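Local structure of metallo-beta-lactamase family protein (Thermus thermophilus, 2ZO4) at residues V33-T38 with G80-L85; L166-H171 with G189-E194; E291-L296 with Y312-R317. The protein binds two zinc ions in a metallo-beta-lactamase fold and is probably a hydrolase, its substrate not being established. All blocks are in the same frame, centred on the assembly; numbering follows the deposited sequence.

Contact 1: residues V33-T38 with G80-L85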
loop_
_atom_site.group_PDB
_atom_site.type_symbol
_atom_site.label_atom_id
_atom_site.label_comp_id
_atom_site.label_asym_id
_atom_site.label_seq_id
_atom_site.Cartn_x
_atom_site.Cartn_y
_atom_site.Cartn_z
ATOM N N VAL A 33 9.461 -0.325 -22.173
ATOM C CA VAL A 33 8.507 -1.137 -21.424
ATOM C C VAL A 33 8.701 -0.890 -19.921
ATOM O O VAL A 33 9.829 -0.937 -19.411
ATOM C CB VAL A 33 8.654 -2.659 -21.724
ATOM C CG1 VAL A 33 7.639 -3.466 -20.925
ATOM C CG2 VAL A 33 8.490 -2.952 -23.220
ATOM N N ALA A 34 7.598 -0.634 -19.225
ATOM C CA ALA A 34 7.626 -0.385 -17.789
ATOM C C ALA A 34 6.517 -1.136 -17.072
ATOM O O ALA A 34 5.446 -1.356 -17.632
ATOM C CB ALA A 34 7.506 1.099 -17.508
ATOM N N LEU A 35 6.791 -1.530 -15.833
ATOM C CA LEU A 35 5.774 -2.103 -14.958
ATOM C C LEU A 35 5.492 -1.206 -13.759
ATOM O O LEU A 35 6.419 -0.718 -13.105
ATOM C CB LEU A 35 6.193 -3.484 -14.456
ATOM C CG LEU A 35 5.629 -4.748 -15.114
ATOM C CD1 LEU A 35 6.254 -5.963 -14.457
ATOM C CD2 LEU A 35 4.111 -4.824 -15.017
ATOM N N VAL A 36 4.205 -0.987 -13.495
ATOM C CA VAL A 36 3.763 -0.393 -12.245
ATOM C C VAL A 36 3.421 -1.558 -11.312
ATOM O O VAL A 36 2.450 -2.287 -11.551
ATOM C CB VAL A 36 2.549 0.554 -12.440
ATOM C CG1 VAL A 36 2.065 1.102 -11.107
ATOM C CG2 VAL A 36 2.906 1.696 -13.386
ATOM N N ASP A 37 4.247 -1.729 -10.276
ATOM C CA ASP A 37 4.168 -2.846 -9.317
ATOM C C ASP A 37 4.544 -4.204 -9.940
ATOM O O ASP A 37 4.566 -4.344 -11.165
ATOM C CB ASP A 37 2.818 -2.861 -8.581
ATOM C CG ASP A 37 2.618 -1.619 -7.718
ATOM O OD1 ASP A 37 3.633 -0.982 -7.351
ATOM O OD2 ASP A 37 1.457 -1.276 -7.403
ATOM N N THR A 38 4.870 -5.185 -9.095
ATOM C CA THR A 38 5.608 -6.373 -9.556
ATOM C C THR A 38 5.152 -7.719 -8.991
ATOM O O THR A 38 5.760 -8.743 -9.299
ATOM C CB THR A 38 7.125 -6.262 -9.229
ATOM O OG1 THR A 38 7.308 -6.176 -7.809
ATOM C CG2 THR A 38 7.749 -5.060 -9.900
ATOM N N GLY A 80 13.315 -6.523 -6.921
ATOM C CA GLY A 80 14.721 -6.921 -6.912
ATOM C C GLY A 80 15.060 -7.941 -7.985
ATOM O O GLY A 80 16.192 -7.971 -8.468
ATOM N N PHE A 81 14.083 -8.776 -8.351
ATOM C CA PHE A 81 14.251 -9.747 -9.438
ATOM C C PHE A 81 14.394 -9.021 -10.768
ATOM O O PHE A 81 15.347 -9.259 -11.513
ATOM C CB PHE A 81 13.085 -10.755 -9.487
ATOM C CG PHE A 81 13.031 -11.575 -10.766
ATOM C CD1 PHE A 81 13.978 -12.571 -11.020
ATOM C CD2 PHE A 81 12.030 -11.352 -11.711
ATOM C CE1 PHE A 81 13.932 -13.328 -12.197
ATOM C CE2 PHE A 81 11.971 -12.107 -12.891
ATOM C CZ PHE A 81 12.927 -13.095 -13.134
ATOM N N PHE A 82 13.445 -8.131 -11.055
ATOM C CA PHE A 82 13.513 -7.291 -12.244
ATOM C C PHE A 82 14.783 -6.445 -12.257
ATOM O O PHE A 82 15.452 -6.357 -13.287
ATOM C CB PHE A 82 12.262 -6.419 -12.376
ATOM C CG PHE A 82 11.065 -7.158 -12.907
ATOM C CD1 PHE A 82 10.007 -7.491 -12.067
ATOM C CD2 PHE A 82 11.002 -7.533 -14.247
ATOM C CE1 PHE A 82 8.897 -8.180 -12.557
ATOM C CE2 PHE A 82 9.897 -8.220 -14.750
ATOM C CZ PHE A 82 8.843 -8.545 -13.901
ATOM N N GLU A 83 15.136 -5.863 -11.111
ATOM C CA GLU A 83 16.385 -5.104 -10.993
ATOM C C GLU A 83 17.607 -5.959 -11.327
ATOM O O GLU A 83 18.534 -5.486 -11.985
ATOM C CB GLU A 83 16.536 -4.486 -9.600
ATOM C CG GLU A 83 17.598 -3.392 -9.517
ATOM C CD GLU A 83 17.978 -3.058 -8.090
ATOM O OE1 GLU A 83 18.156 -3.996 -7.285
ATOM O OE2 GLU A 83 18.097 -1.858 -7.767
ATOM N N GLY A 84 17.594 -7.217 -10.889
ATOM C CA GLY A 84 18.684 -8.153 -11.181
ATOM C C GLY A 84 18.889 -8.415 -12.665
ATOM O O GLY A 84 19.993 -8.762 -13.094
ATOM N N LEU A 85 17.827 -8.239 -13.449
ATOM C CA LEU A 85 17.890 -8.432 -14.895
ATOM C C LEU A 85 18.298 -7.154 -15.631
ATOM O O LEU A 85 18.514 -7.170 -16.845
ATOM C CB LEU A 85 16.560 -8.976 -15.434
ATOM C CG LEU A 85 15.985 -10.233 -14.766
ATOM C CD1 LEU A 85 14.529 -10.442 -15.161
ATOM C CD2 LEU A 85 16.806 -11.496 -15.057
#

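Contact 2: residues L166-H171 with G189-E194. With ZN (zinc ion), chain B; ZN (zinc ion), chain C.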
loop_
_atom_site.group_PDB
_atom_site.type_symbol
_atom_site.label_atom_id
_atom_site.label_comp_id
_atom_site.label_asym_id
_atom_site.label_seq_id
_atom_site.Cartn_x
_atom_site.Cartn_y
_atom_site.Cartn_z
ATOM N N LEU A 166 2.280 11.271 -7.252
ATOM C CA LEU A 166 1.475 11.826 -6.167
ATOM C C LEU A 166 1.733 11.062 -4.884
ATOM O O LEU A 166 1.273 9.933 -4.728
ATOM C CB LEU A 166 -0.018 11.783 -6.501
ATOM C CG LEU A 166 -0.527 12.308 -7.844
ATOM C CD1 LEU A 166 -2.013 12.030 -7.938
ATOM C CD2 LEU A 166 -0.240 13.803 -8.026
ATOM N N TRP A 167 2.482 11.684 -3.977
ATOM C CA TRP A 167 2.730 11.122 -2.660
ATOM C C TRP A 167 1.415 11.085 -1.901
ATOM O O TRP A 167 0.774 12.122 -1.676
ATOM C CB TRP A 167 3.778 11.946 -1.908
ATOM C CG TRP A 167 4.125 11.442 -0.531
ATOM C CD1 TRP A 167 4.262 10.139 -0.137
ATOM C CD2 TRP A 167 4.409 12.241 0.626
ATOM N NE1 TRP A 167 4.604 10.078 1.196
ATOM C CE2 TRP A 167 4.702 11.354 1.688
ATOM C CE3 TRP A 167 4.447 13.622 0.866
ATOM C CZ2 TRP A 167 5.026 11.803 2.976
ATOM C CZ3 TRP A 167 4.764 14.071 2.153
ATOM C CH2 TRP A 167 5.047 13.161 3.188
ATOM N N THR A 168 1.003 9.872 -1.549
ATOM C CA THR A 168 -0.272 9.631 -0.880
ATOM C C THR A 168 -0.060 8.730 0.346
ATOM O O THR A 168 -0.436 7.549 0.329
ATOM C CB THR A 168 -1.303 9.009 -1.850
ATOM O OG1 THR A 168 -0.634 8.120 -2.754
ATOM C CG2 THR A 168 -2.018 10.104 -2.658
ATOM N N PRO A 169 0.548 9.288 1.416
ATOM C CA PRO A 169 0.844 8.520 2.624
ATOM C C PRO A 169 -0.426 8.098 3.367
ATOM O O PRO A 169 -1.477 8.717 3.190
ATOM C CB PRO A 169 1.654 9.505 3.472
ATOM C CG PRO A 169 1.188 10.852 3.018
ATOM C CD PRO A 169 0.968 10.695 1.551
ATOM N N GLY A 170 -0.319 7.048 4.178
ATOM C CA GLY A 170 -1.454 6.520 4.927
ATOM C C GLY A 170 -1.476 5.008 4.889
ATOM O O GLY A 170 -1.185 4.347 5.887
ATOM N N HIS A 171 -1.822 4.458 3.728
ATOM C CA HIS A 171 -1.741 3.021 3.502
ATOM C C HIS A 171 -0.296 2.528 3.644
ATOM O O HIS A 171 -0.046 1.457 4.188
ATOM C CB HIS A 171 -2.298 2.668 2.126
ATOM C CG HIS A 171 -2.231 1.208 1.810
ATOM N ND1 HIS A 171 -3.095 0.288 2.363
ATOM C CD2 HIS A 171 -1.391 0.504 1.017
ATOM C CE1 HIS A 171 -2.802 -0.917 1.912
ATOM N NE2 HIS A 171 -1.772 -0.814 1.093
ATOM N N GLY A 189 -2.640 2.805 -6.988
ATOM C CA GLY A 189 -2.041 1.852 -6.047
ATOM C C GLY A 189 -3.082 1.430 -5.027
ATOM O O GLY A 189 -4.224 1.163 -5.385
ATOM N N ASP A 190 -2.701 1.398 -3.753
ATOM C CA ASP A 190 -3.652 1.094 -2.691
ATOM C C ASP A 190 -4.089 2.322 -1.890
ATOM O O ASP A 190 -4.530 2.190 -0.756
ATOM C CB ASP A 190 -3.094 0.024 -1.747
ATOM C CG ASP A 190 -2.903 -1.325 -2.420
ATOM O OD1 ASP A 190 -3.194 -1.469 -3.628
ATOM O OD2 ASP A 190 -2.441 -2.250 -1.723
ATOM N N ALA A 191 -3.968 3.516 -2.471
ATOM C CA ALA A 191 -4.440 4.738 -1.809
ATOM C C ALA A 191 -5.969 4.821 -1.848
ATOM O O ALA A 191 -6.593 5.540 -1.055
ATOM C CB ALA A 191 -3.824 5.975 -2.469
ATOM N N LEU A 192 -6.549 4.073 -2.787
ATOM C CA LEU A 192 -7.979 4.056 -3.051
ATOM C C LEU A 192 -8.337 2.672 -3.591
ATOM O O LEU A 192 -7.618 2.129 -4.431
ATOM C CB LEU A 192 -8.315 5.120 -4.105
ATOM C CG LEU A 192 -9.664 5.841 -4.100
ATOM C CD1 LEU A 192 -9.756 6.821 -2.941
ATOM C CD2 LEU A 192 -9.866 6.573 -5.417
ATOM N N LEU A 193 -9.431 2.100 -3.094
ATOM C CA LEU A 193 -9.976 0.839 -3.612
ATOM C C LEU A 193 -11.495 0.952 -3.694
ATOM O O LEU A 193 -12.096 1.692 -2.917
ATOM C CB LEU A 193 -9.593 -0.343 -2.712
ATOM C CG LEU A 193 -8.121 -0.744 -2.531
ATOM C CD1 LEU A 193 -7.996 -1.831 -1.474
ATOM C CD2 LEU A 193 -7.487 -1.195 -3.845
ATOM N N GLU A 194 -12.111 0.216 -4.619
ATOM C CA GLU A 194 -13.567 0.296 -4.836
ATOM C C GLU A 194 -14.463 -0.449 -3.835
ATOM O O GLU A 194 -15.574 0.003 -3.544
ATOM C CB GLU A 194 -13.946 -0.130 -6.266
ATOM C CG GLU A 194 -13.619 -1.582 -6.613
ATOM C CD GLU A 194 -14.632 -2.234 -7.550
ATOM O OE1 GLU A 194 -15.540 -1.540 -8.066
ATOM O OE2 GLU A 194 -14.516 -3.460 -7.763
HETATM ZN ZN ZN B . -0.660 -2.294 0.129
HETATM ZN ZN ZN C . -1.865 -4.139 -2.340
HETATM O O HOH W 1 -1.012 -4.153 -0.550
#

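Contact 3: residues E291-L296 with Y312-R317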
loop_
_atom_site.group_PDB
_atom_site.type_symbol
_atom_site.label_atom_id
_atom_site.label_comp_id
_atom_site.label_asym_id
_atom_site.label_seq_id
_atom_site.Cartn_x
_atom_site.Cartn_y
_atom_site.Cartn_z
ATOM N N GLU A 291 -4.532 -1.786 11.887
ATOM C CA GLU A 291 -5.598 -0.836 11.544
ATOM C C GLU A 291 -6.272 -0.284 12.794
ATOM O O GLU A 291 -6.505 0.922 12.904
ATOM C CB GLU A 291 -6.652 -1.496 10.647
ATOM C CG GLU A 291 -6.537 -1.168 9.156
ATOM C CD GLU A 291 -7.711 -0.348 8.607
ATOM O OE1 GLU A 291 -8.538 0.157 9.397
ATOM O OE2 GLU A 291 -7.807 -0.212 7.371
ATOM N N THR A 292 -6.590 -1.181 13.725
ATOM C CA THR A 292 -7.211 -0.808 14.998
ATOM C C THR A 292 -6.296 0.119 15.804
ATOM O O THR A 292 -6.761 1.098 16.386
ATOM C CB THR A 292 -7.591 -2.055 15.827
ATOM O OG1 THR A 292 -8.416 -2.918 15.030
ATOM C CG2 THR A 292 -8.349 -1.666 17.091
ATOM N N LEU A 293 -5.003 -0.193 15.813
ATOM C CA LEU A 293 -4.005 0.628 16.488
ATOM C C LEU A 293 -3.904 2.029 15.878
ATOM O O LEU A 293 -3.810 3.018 16.605
ATOM C CB LEU A 293 -2.640 -0.073 16.485
ATOM C CG LEU A 293 -1.469 0.601 17.213
ATOM C CD1 LEU A 293 -1.845 1.031 18.630
ATOM C CD2 LEU A 293 -0.277 -0.336 17.240
ATOM N N ALA A 294 -3.927 2.097 14.547
ATOM C CA ALA A 294 -3.926 3.365 13.812
ATOM C C ALA A 294 -5.110 4.262 14.180
ATOM O O ALA A 294 -4.963 5.480 14.302
ATOM C CB ALA A 294 -3.920 3.104 12.311
ATOM N N HIS A 295 -6.283 3.653 14.328
ATOM C CA HIS A 295 -7.488 4.390 14.689
ATOM C C HIS A 295 -7.456 4.859 16.143
ATOM O O HIS A 295 -7.882 5.973 16.446
ATOM C CB HIS A 295 -8.736 3.556 14.405
ATOM C CG HIS A 295 -9.103 3.504 12.954
ATOM N ND1 HIS A 295 -8.361 2.806 12.024
ATOM C CD2 HIS A 295 -10.123 4.073 12.271
ATOM C CE1 HIS A 295 -8.914 2.941 10.832
ATOM N NE2 HIS A 295 -9.982 3.709 10.954
ATOM N N LEU A 296 -6.946 4.004 17.030
ATOM C CA LEU A 296 -6.772 4.359 18.437
ATOM C C LEU A 296 -5.809 5.536 18.633
ATOM O O LEU A 296 -6.063 6.420 19.451
ATOM C CB LEU A 296 -6.292 3.150 19.240
ATOM C CG LEU A 296 -7.333 2.067 19.550
ATOM C CD1 LEU A 296 -6.644 0.752 19.875
ATOM C CD2 LEU A 296 -8.259 2.510 20.689
ATOM N N TYR A 312 -0.631 -1.511 27.303
ATOM C CA TYR A 312 -1.570 -0.456 26.946
ATOM C C TYR A 312 -3.022 -0.923 26.956
ATOM O O TYR A 312 -3.379 -1.902 26.299
ATOM C CB TYR A 312 -1.225 0.153 25.581
ATOM C CG TYR A 312 0.170 0.738 25.481
ATOM C CD1 TYR A 312 1.116 0.171 24.636
ATOM C CD2 TYR A 312 0.542 1.858 26.232
ATOM C CE1 TYR A 312 2.394 0.699 24.528
ATOM C CE2 TYR A 312 1.823 2.392 26.135
ATOM C CZ TYR A 312 2.740 1.804 25.279
ATOM O OH TYR A 312 4.007 2.312 25.166
ATOM N N ARG A 313 -3.841 -0.215 27.723
ATOM C CA ARG A 313 -5.285 -0.394 27.723
ATOM C C ARG A 313 -5.884 0.980 27.450
ATOM O O ARG A 313 -5.598 1.939 28.167
ATOM C CB ARG A 313 -5.782 -0.958 29.069
ATOM C CG ARG A 313 -5.194 -2.322 29.442
ATOM C CD ARG A 313 -5.962 -3.004 30.592
ATOM N NE ARG A 313 -7.305 -3.439 30.193
ATOM C CZ ARG A 313 -7.596 -4.625 29.660
ATOM N NH1 ARG A 313 -6.643 -5.526 29.450
ATOM N NH2 ARG A 313 -8.850 -4.911 29.328
ATOM N N TYR A 314 -6.678 1.075 26.388
ATOM C CA TYR A 314 -7.283 2.340 25.975
ATOM C C TYR A 314 -8.670 2.523 26.590
ATOM O O TYR A 314 -9.396 1.553 26.803
ATOM C CB TYR A 314 -7.365 2.423 24.444
ATOM C CG TYR A 314 -6.032 2.613 23.743
ATOM C CD1 TYR A 314 -5.673 3.857 23.225
ATOM C CD2 TYR A 314 -5.137 1.550 23.591
ATOM C CE1 TYR A 314 -4.454 4.046 22.576
ATOM C CE2 TYR A 314 -3.909 1.725 22.948
ATOM C CZ TYR A 314 -3.579 2.978 22.439
ATOM O OH TYR A 314 -2.375 3.168 21.796
ATOM N N PHE A 315 -9.032 3.771 26.873
ATOM C CA PHE A 315 -10.353 4.091 27.417
ATOM C C PHE A 315 -10.924 5.346 26.766
ATOM O O PHE A 315 -10.179 6.217 26.315
ATOM C CB PHE A 315 -10.291 4.263 28.941
ATOM C CG PHE A 315 -9.252 5.248 29.398
ATOM C CD1 PHE A 315 -7.981 4.816 29.765
ATOM C CD2 PHE A 315 -9.538 6.608 29.457
ATOM C CE1 PHE A 315 -7.010 5.731 30.183
ATOM C CE2 PHE A 315 -8.575 7.527 29.873
ATOM C CZ PHE A 315 -7.310 7.088 30.233
ATOM N N ARG A 316 -12.249 5.429 26.722
ATOM C CA ARG A 316 -12.938 6.595 26.192
ATOM C C ARG A 316 -13.127 7.615 27.310
ATOM O O ARG A 316 -13.642 7.278 28.380
ATOM C CB ARG A 316 -14.306 6.188 25.635
ATOM C CG ARG A 316 -14.929 7.201 24.688
ATOM C CD ARG A 316 -16.461 7.112 24.649
ATOM N NE ARG A 316 -16.966 5.736 24.605
ATOM C CZ ARG A 316 -17.863 5.233 25.450
ATOM N NH1 ARG A 316 -18.384 5.986 26.411
ATOM N NH2 ARG A 316 -18.257 3.972 25.325
ATOM N N ARG A 317 -12.705 8.852 27.063
ATOM C CA ARG A 317 -12.917 9.946 28.011
ATOM C C ARG A 317 -14.387 10.357 28.007
ATOM O O ARG A 317 -15.008 10.413 26.939
ATOM C CB ARG A 317 -12.059 11.158 27.651
ATOM C CG ARG A 317 -10.567 10.909 27.645
ATOM C CD ARG A 317 -9.805 12.219 27.726
ATOM N NE ARG A 317 -8.396 12.054 27.376
ATOM C CZ ARG A 317 -7.459 11.589 28.198
ATOM N NH1 ARG A 317 -7.765 11.229 29.441
ATOM N NH2 ARG A 317 -6.206 11.487 27.776
#

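Contact 1: residues V33-T38 with G80-L85
Phe82 reaches from its helix to Leu35 and Thr38, and the contact between residues 33-38 and 80-85 rests on this one ring. It is a worked example of how a single aromatic can bridge a helix and a sheet.

Leu35 brings its CD1 methyl to the far end of the ring, 3.7 Å from Phe82 CZ and 3.9 Å from Phe82 CE1, the two side chains crossing at about a right angle. Thr38 uses its methyl branch instead: its CG2 lies 4.0 Å from Phe82 CD1, nearer the root of the ring, and the two side chains run past each other in opposite senses. Both methyls approach the ring obliquely. With Thr38 chi1 at 62°, CG2 stands beside the backbone N and is offered to the phenyl group.

No hydrogen bond joins the two segments. The polar branch of the threonine is engaged nonetheless, because Thr38 OG1 is hydrogen-bonded to the backbone O of His75, a ligand of the second zinc. Asp37, the residue before it, bonds through OD2 to His75 ND1, so the turn after the strand grips this metal ligand twice.

Leu35, Thr38 and Phe82 all also touch Ile66 on the parallel strand 65-68. Helix 79-84 is thus laid against strands 32-36 and 65-68 of the six-stranded mixed sheet, consistent with the alpha-beta/beta-alpha sandwich of the metallo-beta-lactamase fold.

Contact 2: residues L166-H171 with G189-E194
His171 and Asp190 meet at a zinc ion, and their side chains show how a metal can draw together groups that share no hydrogen bond. His171 NE2 binds the chain B zinc at 2.1 Å. Asp190 OD2 bridges the two metals, at 2.1 Å from the chain C zinc and a longer 2.6 Å from the chain B zinc. Water 1 also binds both ions, 2.0 Å from each, and lies in the plane of the imidazole at its edge.

The close packing is on one face of that ring. Asp190 CB sits over it in a CH-pi contact, 3.5 Å from the centroid of the His171 ring and 26° off the normal, while the ring and carboxylate planes are turned 70° apart. His171 holds CG anti to its own backbone N (chi1 179°), which carries the imidazole across to the aspartate. Its other nitrogen, ND1, is hydrogen-bonded to Asn199 O, a second-shell link which, with the metal bond at NE2, holds the ring's orientation.

Further from the metals the contact is looser. There Ala191 CB lies 4.0 Å from Thr168 CB, a plain van der Waals contact of methyl with threonine side chain, buried like the rest rather than facing solvent.

His70 and His72 complete the protein ligands of the chain B zinc, and Asp74, His75 and His233 those of the chain C zinc. Such a dinuclear centre, with a bridging aspartate and a bridging water, is characteristic of many hydrolases of the metallo-beta-lactamase superfamily, such as glyoxalase II.

Contact 3: residues E291-L296 with Y312-R317
Tyr314 keeps CG beside its backbone N (chi1 -71°), and its CB, like that of Leu296, is directed across the contact, which sets the leucine over one face of the phenol ring. Leu293 takes the other course, CG anti to its backbone N (chi1 -177°), which carries its CD1 methyl to the hydroxyl end of the ring.

The arrangement illustrates how a buried helix can pack against an aromatic from a short hairpin. Leu296 CB makes a CH-pi contact, 4.1 Å from the centroid of the Tyr314 ring and 19° off its normal. Its branch methyls fall near the root of the ring, with Leu296 CD2 3.8 Å from Tyr314 CG. Leu293 CD1 touches the opposite end, 3.9 Å from Tyr314 OH, where the two side chains cross at about a right angle.

The hydroxyl itself is tied to polar groups outside the two segments: Tyr314 OH is hydrogen-bonded to Glu297 OE2 and to Arg307 NH1 on the partner strand. The buried ring is therefore held by apolar contact along its length and by polar bonds at its end.

Strand 313-316 pairs antiparallel with strand 305-308, and its Tyr314 rests on helix 286-301 of the C-terminal, helix-turn-helix-related domain. Helices 240-261 and 268-275 back that helix through Leu258 and Ala268, which touch Leu296; with the terminal hairpin, this is consistent with a winged-helix-like arrangement.

In the fold
From the N terminus the chain meets the three contacts in series, none nested in or crossing another. Contact 1 closes a loop of 41 residues, mostly helical where regular, and ties a helix to the six-stranded sheet. Contact 2 closes 17 residues, holding strand 176-180 and most of strand 185-189, and joins two loops of the five-stranded sheet at the metal centre. Contact 3 closes a loop of 15 residues, from helix 286-301 to the C-terminal strand. Contacts 1 and 3 lie on opposite sides of the chain's centre, their own centres about 39 Å apart, whereas contact 2 lies close to the middle, where ligands from both sheet regions reach the zinc ions.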